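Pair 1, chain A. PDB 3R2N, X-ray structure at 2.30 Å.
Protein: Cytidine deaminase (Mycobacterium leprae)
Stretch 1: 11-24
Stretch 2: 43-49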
# COMPACT_ATOMS: atom_id res chain seq x y z
N ASP A 11 -0.91 5.53 30.49
CA ASP A 11 -1.90 4.56 30.97
C ASP A 11 -3.23 4.63 30.21
O ASP A 11 -3.78 3.60 29.79
CB ASP A 11 -2.18 4.81 32.45
CG ASP A 11 -1.64 3.72 33.34
OD1 ASP A 11 -2.26 2.61 33.34
OD2 ASP A 11 -0.62 3.96 34.03
N THR A 12 -3.77 5.83 30.05
CA THR A 12 -5.06 6.00 29.39
C THR A 12 -4.97 5.50 27.97
O THR A 12 -5.80 4.71 27.53
CB THR A 12 -5.52 7.43 29.44
OG1 THR A 12 -5.76 7.78 30.80
CG2 THR A 12 -6.80 7.62 28.65
N LEU A 13 -3.95 5.95 27.25
CA LEU A 13 -3.71 5.48 25.88
C LEU A 13 -3.56 3.94 25.78
O LEU A 13 -4.13 3.32 24.88
CB LEU A 13 -2.50 6.20 25.28
CG LEU A 13 -2.65 7.71 25.07
CD1 LEU A 13 -1.40 8.26 24.41
CD2 LEU A 13 -3.90 8.05 24.25
N GLN A 14 -2.86 3.33 26.74
CA GLN A 14 -2.60 1.88 26.71
C GLN A 14 -3.88 1.06 26.90
O GLN A 14 -4.16 0.11 26.13
CB GLN A 14 -1.45 1.51 27.67
CG GLN A 14 -1.73 0.49 28.75
CD GLN A 14 -1.58 -0.93 28.28
OE1 GLN A 14 -2.41 -1.78 28.59
NE2 GLN A 14 -0.51 -1.20 27.54
N LYS A 15 -4.67 1.47 27.89
CA LYS A 15 -5.99 0.88 28.14
C LYS A 15 -6.93 1.07 26.95
O LYS A 15 -7.65 0.15 26.58
CB LYS A 15 -6.63 1.45 29.42
CG LYS A 15 -6.02 0.88 30.71
CD LYS A 15 -6.43 1.72 31.92
CE LYS A 15 -5.31 1.77 32.95
NZ LYS A 15 -5.49 0.86 34.13
N ALA A 16 -6.92 2.27 26.36
CA ALA A 16 -7.79 2.56 25.19
C ALA A 16 -7.42 1.71 23.99
O ALA A 16 -8.30 1.23 23.28
CB ALA A 16 -7.73 4.02 24.83
N ALA A 17 -6.11 1.51 23.79
CA ALA A 17 -5.61 0.66 22.70
C ALA A 17 -5.90 -0.82 22.92
O ALA A 17 -6.20 -1.54 21.97
CB ALA A 17 -4.11 0.91 22.45
N VAL A 18 -5.79 -1.30 24.16
CA VAL A 18 -6.16 -2.67 24.49
C VAL A 18 -7.64 -2.84 24.18
O VAL A 18 -8.03 -3.82 23.53
CB VAL A 18 -5.89 -2.99 25.99
CG1 VAL A 18 -6.75 -4.18 26.48
CG2 VAL A 18 -4.40 -3.22 26.21
N ALA A 19 -8.45 -1.87 24.61
CA ALA A 19 -9.89 -1.91 24.38
C ALA A 19 -10.22 -1.97 22.89
O ALA A 19 -11.00 -2.84 22.45
CB ALA A 19 -10.57 -0.70 25.05
N ALA A 20 -9.63 -1.08 22.09
CA ALA A 20 -9.96 -1.03 20.65
C ALA A 20 -9.55 -2.35 19.95
O ALA A 20 -10.21 -2.79 19.00
CB ALA A 20 -9.30 0.18 19.96
N ARG A 21 -8.50 -2.98 20.47
CA ARG A 21 -7.92 -4.20 19.90
C ARG A 21 -8.96 -5.34 19.79
O ARG A 21 -8.84 -6.20 18.92
CB ARG A 21 -6.69 -4.63 20.71
CG ARG A 21 -5.86 -5.74 20.07
CD ARG A 21 -5.67 -6.88 21.07
NE ARG A 21 -4.76 -6.49 22.13
CZ ARG A 21 -4.89 -6.83 23.40
NH1 ARG A 21 -5.91 -7.58 23.79
NH2 ARG A 21 -3.99 -6.42 24.29
N ALA A 22 -9.99 -5.31 20.64
CA ALA A 22 -11.07 -6.30 20.55
C ALA A 22 -11.82 -6.31 19.20
O ALA A 22 -12.42 -7.33 18.84
CB ALA A 22 -12.04 -6.15 21.72
N ASN A 23 -11.79 -5.20 18.45
CA ASN A 23 -12.44 -5.14 17.12
C ASN A 23 -11.49 -5.37 15.97
O ASN A 23 -11.87 -5.25 14.79
CB ASN A 23 -13.14 -3.81 16.92
CG ASN A 23 -14.30 -3.62 17.88
OD1 ASN A 23 -15.08 -4.55 18.16
ND2 ASN A 23 -14.44 -2.41 18.38
N SER A 24 -10.25 -5.71 16.31
CA SER A 24 -9.23 -5.98 15.33
C SER A 24 -9.63 -7.11 14.36
O SER A 24 -10.15 -8.13 14.80
CB SER A 24 -7.91 -6.31 16.04
OG SER A 24 -7.31 -7.47 15.50
N ARG A 43 -8.69 15.23 22.41
CA ARG A 43 -9.51 14.03 22.19
C ARG A 43 -8.72 12.77 21.89
O ARG A 43 -7.62 12.80 21.28
CB ARG A 43 -10.61 14.24 21.13
CG ARG A 43 -10.18 14.06 19.70
CD ARG A 43 -11.28 14.53 18.76
NE ARG A 43 -10.87 14.43 17.36
CZ ARG A 43 -10.18 15.36 16.69
NH1 ARG A 43 -9.87 15.14 15.41
NH2 ARG A 43 -9.82 16.51 17.27
N LEU A 44 -9.29 11.66 22.34
CA LEU A 44 -8.71 10.34 22.18
C LEU A 44 -9.25 9.70 20.91
O LEU A 44 -10.46 9.60 20.75
CB LEU A 44 -9.06 9.46 23.38
CG LEU A 44 -8.02 8.40 23.75
CD1 LEU A 44 -8.22 7.99 25.21
CD2 LEU A 44 -8.03 7.18 22.85
N ILE A 45 -8.37 9.28 20.02
CA ILE A 45 -8.76 8.47 18.90
C ILE A 45 -8.09 7.10 18.92
O ILE A 45 -7.14 6.90 19.66
CB ILE A 45 -8.62 9.20 17.54
CG1 ILE A 45 -7.18 9.63 17.26
CG2 ILE A 45 -9.63 10.36 17.50
CD1 ILE A 45 -7.01 10.38 15.92
N THR A 46 -8.62 6.14 18.16
CA THR A 46 -8.12 4.76 18.15
C THR A 46 -8.18 4.21 16.73
O THR A 46 -8.73 4.84 15.84
CB THR A 46 -8.99 3.84 18.98
OG1 THR A 46 -10.27 3.70 18.33
CG2 THR A 46 -9.18 4.36 20.41
N GLY A 47 -7.61 3.01 16.56
CA GLY A 47 -7.55 2.33 15.27
C GLY A 47 -7.18 0.88 15.52
O GLY A 47 -6.49 0.58 16.52
N VAL A 48 -7.65 -0.01 14.66
CA VAL A 48 -7.32 -1.43 14.71
C VAL A 48 -6.82 -1.86 13.34
O VAL A 48 -7.17 -1.24 12.31
CB VAL A 48 -8.55 -2.32 15.04
CG1 VAL A 48 -9.07 -1.98 16.43
CG2 VAL A 48 -9.65 -2.14 13.98
N ASN A 49 -5.99 -2.90 13.31
CA ASN A 49 -5.52 -3.36 12.02
C ASN A 49 -6.61 -4.08 11.29
O ASN A 49 -7.43 -4.74 11.92
CB ASN A 49 -4.25 -4.21 12.09
CG ASN A 49 -4.37 -5.44 13.01
OD1 ASN A 49 -5.08 -5.46 14.05
ND2 ASN A 49 -3.58 -6.46 12.66

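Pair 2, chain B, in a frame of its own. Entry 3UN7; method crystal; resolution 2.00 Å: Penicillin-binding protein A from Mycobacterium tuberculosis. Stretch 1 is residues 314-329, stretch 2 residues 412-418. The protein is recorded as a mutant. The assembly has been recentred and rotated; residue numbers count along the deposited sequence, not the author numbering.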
# COMPACT_ATOMS: atom_id res chain seq x y z
N ALA B 314 -8.20 -9.01 -5.97
CA ALA B 314 -6.78 -8.96 -5.61
C ALA B 314 -6.29 -7.52 -5.73
O ALA B 314 -6.44 -6.90 -6.78
CB ALA B 314 -5.97 -9.91 -6.49
N LEU B 315 -5.73 -7.00 -4.64
CA LEU B 315 -5.31 -5.60 -4.55
C LEU B 315 -3.88 -5.52 -4.04
O LEU B 315 -3.46 -6.34 -3.22
CB LEU B 315 -6.20 -4.86 -3.54
CG LEU B 315 -7.50 -4.14 -3.90
CD1 LEU B 315 -8.55 -5.05 -4.45
CD2 LEU B 315 -8.04 -3.43 -2.67
N THR B 316 -3.14 -4.53 -4.52
CA THR B 316 -1.85 -4.21 -3.91
C THR B 316 -2.15 -3.48 -2.62
O THR B 316 -3.23 -2.90 -2.48
CB THR B 316 -0.99 -3.29 -4.80
OG1 THR B 316 -1.66 -2.05 -5.02
CG2 THR B 316 -0.68 -3.96 -6.16
N PRO B 317 -1.25 -3.55 -1.63
CA PRO B 317 -1.37 -2.66 -0.47
C PRO B 317 -1.49 -1.17 -0.83
O PRO B 317 -2.27 -0.46 -0.22
CB PRO B 317 -0.10 -2.96 0.33
CG PRO B 317 0.16 -4.45 0.00
CD PRO B 317 -0.15 -4.52 -1.48
N LEU B 318 -0.74 -0.70 -1.83
CA LEU B 318 -0.92 0.67 -2.31
C LEU B 318 -2.36 0.98 -2.77
O LEU B 318 -2.89 2.05 -2.46
CB LEU B 318 0.07 0.99 -3.43
CG LEU B 318 -0.07 2.35 -4.11
CD1 LEU B 318 0.22 3.48 -3.14
CD2 LEU B 318 0.82 2.47 -5.37
N ALA B 319 -2.97 0.07 -3.54
CA ALA B 319 -4.37 0.24 -3.97
C ALA B 319 -5.33 0.31 -2.77
O ALA B 319 -6.27 1.11 -2.77
CB ALA B 319 -4.78 -0.86 -4.96
N ASN B 320 -5.10 -0.50 -1.74
CA ASN B 320 -5.94 -0.42 -0.55
C ASN B 320 -5.72 0.91 0.22
O ASN B 320 -6.68 1.50 0.69
CB ASN B 320 -5.81 -1.66 0.36
CG ASN B 320 -7.17 -2.27 0.75
OD1 ASN B 320 -8.23 -1.69 0.49
ND2 ASN B 320 -7.14 -3.43 1.39
N ALA B 321 -4.47 1.38 0.32
CA ALA B 321 -4.21 2.73 0.89
C ALA B 321 -4.92 3.81 0.09
O ALA B 321 -5.43 4.77 0.66
CB ALA B 321 -2.69 3.04 0.95
N GLU B 322 -4.94 3.63 -1.23
CA GLU B 322 -5.56 4.57 -2.17
C GLU B 322 -7.09 4.67 -1.97
O GLU B 322 -7.67 5.77 -2.07
CB GLU B 322 -5.25 4.16 -3.61
CG GLU B 322 -4.62 5.27 -4.48
CD GLU B 322 -4.11 4.76 -5.83
OE1 GLU B 322 -3.35 3.76 -5.85
OE2 GLU B 322 -4.45 5.36 -6.88
N ILE B 323 -7.75 3.54 -1.72
CA ILE B 323 -9.19 3.55 -1.38
C ILE B 323 -9.43 4.42 -0.15
O ILE B 323 -10.29 5.30 -0.15
CB ILE B 323 -9.75 2.13 -1.15
CG1 ILE B 323 -9.78 1.37 -2.48
CG2 ILE B 323 -11.16 2.15 -0.56
CD1 ILE B 323 -9.83 -0.14 -2.31
N ALA B 324 -8.63 4.19 0.89
CA ALA B 324 -8.72 4.97 2.12
C ALA B 324 -8.41 6.47 1.85
O ALA B 324 -9.11 7.36 2.36
CB ALA B 324 -7.79 4.39 3.21
N ALA B 325 -7.37 6.74 1.05
CA ALA B 325 -6.98 8.12 0.70
C ALA B 325 -8.07 8.84 -0.10
O ALA B 325 -8.34 10.02 0.10
CB ALA B 325 -5.67 8.11 -0.10
N THR B 326 -8.68 8.12 -1.03
CA THR B 326 -9.80 8.63 -1.83
C THR B 326 -11.00 9.07 -0.96
O THR B 326 -11.50 10.18 -1.11
CB THR B 326 -10.21 7.58 -2.91
OG1 THR B 326 -9.10 7.40 -3.80
CG2 THR B 326 -11.42 8.04 -3.73
N ILE B 327 -11.44 8.20 -0.06
CA ILE B 327 -12.50 8.53 0.89
C ILE B 327 -12.06 9.75 1.71
O ILE B 327 -12.79 10.72 1.80
CB ILE B 327 -12.86 7.31 1.76
CG1 ILE B 327 -13.47 6.21 0.87
CG2 ILE B 327 -13.89 7.67 2.84
CD1 ILE B 327 -13.38 4.80 1.46
N ALA B 328 -10.83 9.70 2.24
CA ALA B 328 -10.26 10.78 3.04
C ALA B 328 -10.30 12.13 2.33
O ALA B 328 -10.55 13.18 2.94
CB ALA B 328 -8.82 10.43 3.42
N ASN B 329 -10.04 12.11 1.03
CA ASN B 329 -10.05 13.31 0.20
C ASN B 329 -11.42 13.61 -0.46
O ASN B 329 -11.49 14.12 -1.58
CB ASN B 329 -8.96 13.16 -0.88
CG ASN B 329 -8.64 14.46 -1.58
OD1 ASN B 329 -8.44 15.50 -0.94
ND2 ASN B 329 -8.55 14.40 -2.90
N ALA B 412 -4.02 -10.31 7.56
CA ALA B 412 -4.66 -9.30 8.39
C ALA B 412 -4.40 -7.96 7.74
O ALA B 412 -3.25 -7.63 7.46
CB ALA B 412 -4.09 -9.32 9.79
N TRP B 413 -5.48 -7.21 7.51
CA TRP B 413 -5.42 -5.91 6.87
C TRP B 413 -5.92 -4.85 7.83
O TRP B 413 -6.84 -5.10 8.62
CB TRP B 413 -6.37 -5.87 5.69
CG TRP B 413 -5.95 -6.49 4.39
CD1 TRP B 413 -6.31 -7.72 3.92
CD2 TRP B 413 -5.19 -5.87 3.34
NE1 TRP B 413 -5.78 -7.93 2.66
CE2 TRP B 413 -5.11 -6.79 2.27
CE3 TRP B 413 -4.56 -4.62 3.20
CZ2 TRP B 413 -4.41 -6.52 1.08
CZ3 TRP B 413 -3.86 -4.33 2.00
CH2 TRP B 413 -3.80 -5.28 0.97
N TYR B 414 -5.36 -3.65 7.71
CA TYR B 414 -5.91 -2.44 8.33
C TYR B 414 -5.77 -1.34 7.31
O TYR B 414 -4.68 -1.11 6.80
CB TYR B 414 -5.11 -2.09 9.57
CG TYR B 414 -5.57 -0.88 10.38
CD1 TYR B 414 -6.69 -0.95 11.23
CD2 TYR B 414 -4.84 0.31 10.36
CE1 TYR B 414 -7.07 0.14 12.01
CE2 TYR B 414 -5.21 1.40 11.12
CZ TYR B 414 -6.33 1.31 11.93
OH TYR B 414 -6.66 2.40 12.68
N ILE B 415 -6.87 -0.67 6.97
CA ILE B 415 -6.80 0.53 6.15
C ILE B 415 -7.43 1.68 6.92
O ILE B 415 -8.40 1.47 7.65
CB ILE B 415 -7.41 0.35 4.73
CG1 ILE B 415 -8.90 -0.02 4.79
CG2 ILE B 415 -6.64 -0.73 3.95
CD1 ILE B 415 -9.61 0.13 3.43
N ALA B 416 -6.87 2.88 6.80
CA ALA B 416 -7.27 3.96 7.70
C ALA B 416 -6.85 5.32 7.22
O ALA B 416 -5.99 5.45 6.35
CB ALA B 416 -6.72 3.71 9.12
N PHE B 417 -7.50 6.34 7.76
CA PHE B 417 -7.07 7.72 7.57
C PHE B 417 -7.37 8.56 8.81
O PHE B 417 -8.20 8.19 9.63
CB PHE B 417 -7.62 8.32 6.27
CG PHE B 417 -9.11 8.36 6.19
CD1 PHE B 417 -9.81 9.49 6.62
CD2 PHE B 417 -9.83 7.30 5.63
CE1 PHE B 417 -11.20 9.55 6.51
CE2 PHE B 417 -11.22 7.35 5.51
CZ PHE B 417 -11.91 8.48 5.96
N ALA B 418 -6.66 9.68 8.94
CA ALA B 418 -6.74 10.50 10.14
C ALA B 418 -6.09 11.86 9.87
O ALA B 418 -5.26 11.96 8.98
CB ALA B 418 -6.02 9.79 11.31

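In both pairs a helix lies across a strand that runs in roughly the same direction, with N-to-C directions 40° apart in pair 1 and 31° apart in pair 2. The axes approach to 7.9 Å and 7.5 Å, and the backbones of 14 central residues superpose with an RMSD of 0.7 Å. An extended strand turns alternate side chains to the same side, so three positions face the helix in each case: L44(A), T46(A) and V48(A), matching W413(B), I415(B) and F417(B). The residues between, I45(A) and Y414(B), point away. G47(A) has no side chain to point, while the CB of its match A416(B) points away, so the methyl leaves the interface undisturbed. On the helix, A16(A) and A20(A) match N320(B) and A324(B), one turn apart and all directed toward the strand.

At the first strand position, L44(A) fills its space with branched aliphatic carbon. Its CD2 lies 3.7 Å from CB of A16(A), its CG is 4.2 Å from CD2 of L13(A), and its CD1 is 3.7 Å from CG2 of T12(A). In pair 2 the flat indole of W413(B) occupies this place. P317(B), the match of L13(A), meets the edge of the ring, its CA 3.9 Å from CH2 of W413(B). N320(B) lies over one face, with its ND2 3.4 Å from CE3 of W413(B). A broad aromatic ring thus offers a face and an edge to different helix residues. N320(B) is buried, and its ND2 is hydrogen-bonded elsewhere in the structure, which offsets part of the cost of placing a polar amide here. T316(B), matched to T12(A), is instead the N-cap, its OG1 accepting from N of A319(B) at 2.9 Å.

The middle strand position takes a beta-branched residue in both pairs, a type well suited to extended backbone. T46(A) is small, and its CB sits 3.8 Å from CB of A20(A). The larger I415(B) brings its CG2 to 3.6 Å from CG of N320(B) and its CB to 4.3 Å from CB of A324(B). Alanine at the matched helix position, A20(A) or A324(B), lets the strand come close while still supplying a methyl for apolar contact.

The third position shows the clearest change of size. V48(A) packs tightly against A20(A) and S24(A), the latter closing a type I turn that begins at R21(A): its CG1 is 2.9 Å from O of A20(A), a very short approach, and its CB is 3.7 Å from CA of S24(A). F417(B) reaches farther. Its ring receives CB of A328(B), the match of S24(A), over one face in a CH-pi contact, 3.7 Å from the centroid, and its CZ lies 3.8 Å from CG2 of I327(B). A methyl suits a ring face because it can approach closely without a bulky chain.

Pair 1 adds one weak hydrogen bond, from OG of S24(A) to OD1 of N49(A) at 3.3 Å; pair 2 has none across its stretches.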